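Local coordinates for tRNA dimethylallyltransferase (Bacillus halodurans, PDB 3EXA), which probably transfers a dimethylallyl group from dimethylallyl diphosphate to the adenine at position 37 of tRNAs that read codons beginning with uridine, at residues A[277-280]-A[285-288]. Sequence-based numbering, arbitrary orientation.
Sequences WFRN and TWFD
R279 lays its guanidinium flat over one face of the W286 indole, a cation-pi stack. The two planes are 16° apart. R279 CZ sits 3.8 Å from the centroid of the W286 five-membered ring, only 7° off the ring normal. The contact joins the C-terminal end of helix 256-279 to the edge strand 284-288 of the parallel sheet in this P-loop NTPase-like fold. A short loop links the two. The R279 chain bends at chi2 (-65°) and then runs extended across the ring. Its CD also lies over the five-membered ring as a CH-pi contact, and NH1 reaches W286 CD1 at 3.5 Å. The far edge of the indole meets the helix backbone, with W286 CZ2 3.6 Å from F278 C. F278 CB packs on the same edge, while its ring leads away from W286 to M194 of the neighbouring strand and V105 of helix 102-110. That places F278 beside G10 of the predicted ATP-binding loop. Residues 272-279 probably interact with substrate tRNA, as in relatives, and both F278 and R279 fall within that range. T198 touches both R279 and W286. A water in the indole plane ties the ring to the helix end: it accepts from W286 NE1 at 2.8 Å and lies within hydrogen-bonding distance of F278 O (3.0 Å) and R279 O (2.8 Å).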
loop_
_atom_site.group_PDB
_atom_site.type_symbol
_atom_site.label_atom_id
_atom_site.label_comp_id
_atom_site.label_asym_id
_atom_site.label_seq_id
_atom_site.Cartn_x
_atom_site.Cartn_y
_atom_site.Cartn_z
ATOM N N TRP A 277 18.202 23.321 9.401
ATOM C CA TRP A 277 16.896 23.027 8.866
ATOM C C TRP A 277 15.991 24.251 8.853
ATOM O O TRP A 277 15.378 24.537 7.834
ATOM C CB TRP A 277 16.230 21.922 9.666
ATOM C CG TRP A 277 14.916 21.532 9.104
ATOM C CD1 TRP A 277 13.776 21.292 9.801
ATOM C CD2 TRP A 277 14.608 21.292 7.723
ATOM N NE1 TRP A 277 12.767 20.919 8.945
ATOM C CE2 TRP A 277 13.247 20.919 7.661
ATOM C CE3 TRP A 277 15.341 21.376 6.524
ATOM C CZ2 TRP A 277 12.609 20.601 6.455
ATOM C CZ3 TRP A 277 14.704 21.062 5.322
ATOM C CH2 TRP A 277 13.347 20.689 5.299
ATOM N N PHE A 278 15.896 24.981 9.962
ATOM C CA PHE A 278 15.022 26.150 9.983
ATOM C C PHE A 278 15.538 27.319 9.154
ATOM O O PHE A 278 14.748 28.067 8.579
ATOM C CB PHE A 278 14.746 26.587 11.423
ATOM C CG PHE A 278 13.881 25.627 12.170
ATOM C CD1 PHE A 278 14.322 25.049 13.351
ATOM C CD2 PHE A 278 12.648 25.241 11.648
ATOM C CE1 PHE A 278 13.553 24.082 13.999
ATOM C CE2 PHE A 278 11.867 24.273 12.286
ATOM C CZ PHE A 278 12.320 23.691 13.465
ATOM N N ARG A 279 16.859 27.467 9.093
ATOM C CA ARG A 279 17.474 28.527 8.304
ATOM C C ARG A 279 17.118 28.298 6.845
ATOM O O ARG A 279 17.090 29.232 6.039
ATOM C CB ARG A 279 19.000 28.507 8.453
ATOM C CG ARG A 279 19.531 29.271 9.647
ATOM C CD ARG A 279 19.230 30.754 9.494
ATOM N NE ARG A 279 19.807 31.572 10.560
ATOM C CZ ARG A 279 19.789 32.902 10.566
ATOM N NH1 ARG A 279 19.226 33.564 9.559
ATOM N NH2 ARG A 279 20.332 33.573 11.570
ATOM N N ASN A 280 16.841 27.044 6.513
ATOM C CA ASN A 280 16.494 26.669 5.149
ATOM C C ASN A 280 15.006 26.853 4.881
ATOM O O ASN A 280 14.545 26.627 3.763
ATOM C CB ASN A 280 16.881 25.211 4.897
ATOM C CG ASN A 280 17.376 24.979 3.489
ATOM O OD1 ASN A 280 17.498 23.842 3.040
ATOM N ND2 ASN A 280 17.679 26.062 2.785
ATOM N N THR A 285 11.352 34.638 10.272
ATOM C CA THR A 285 11.995 35.863 10.719
ATOM C C THR A 285 12.849 35.537 11.944
ATOM O O THR A 285 12.349 35.047 12.956
ATOM C CB THR A 285 10.916 36.899 11.041
ATOM O OG1 THR A 285 10.051 37.019 9.902
ATOM C CG2 THR A 285 11.531 38.258 11.351
ATOM N N TRP A 286 14.148 35.787 11.849
ATOM C CA TRP A 286 15.013 35.456 12.960
ATOM C C TRP A 286 15.294 36.588 13.928
ATOM O O TRP A 286 15.167 37.769 13.607
ATOM C CB TRP A 286 16.333 34.877 12.451
ATOM C CG TRP A 286 16.177 33.561 11.747
ATOM C CD1 TRP A 286 15.876 33.362 10.425
ATOM C CD2 TRP A 286 16.305 32.258 12.328
ATOM N NE1 TRP A 286 15.816 32.020 10.152
ATOM C CE2 TRP A 286 16.076 31.317 11.301
ATOM C CE3 TRP A 286 16.598 31.793 13.619
ATOM C CZ2 TRP A 286 16.123 29.935 11.525
ATOM C CZ3 TRP A 286 16.645 30.414 13.840
ATOM C CH2 TRP A 286 16.412 29.507 12.796
ATOM N N PHE A 287 15.658 36.200 15.138
ATOM C CA PHE A 287 15.983 37.152 16.165
ATOM C C PHE A 287 17.176 36.617 16.909
ATOM O O PHE A 287 17.229 35.434 17.257
ATOM C CB PHE A 287 14.808 37.350 17.117
ATOM C CG PHE A 287 13.669 38.136 16.524
ATOM C CD1 PHE A 287 12.706 37.516 15.730
ATOM C CD2 PHE A 287 13.556 39.505 16.771
ATOM C CE1 PHE A 287 11.643 38.246 15.197
ATOM C CE2 PHE A 287 12.500 40.240 16.242
ATOM C CZ PHE A 287 11.542 39.612 15.453
ATOM N N ASP A 288 18.148 37.491 17.136
ATOM C CA ASP A 288 19.361 37.116 17.842
ATOM C C ASP A 288 19.148 37.320 19.337
ATOM O O ASP A 288 18.811 38.413 19.782
ATOM C CB ASP A 288 20.524 37.973 17.348
ATOM C CG ASP A 288 21.868 37.427 17.772
ATOM O OD1 ASP A 288 22.873 37.845 17.163
ATOM O OD2 ASP A 288 21.923 36.592 18.711
HETATM O O HOH W 1 15.359 30.854 7.601
#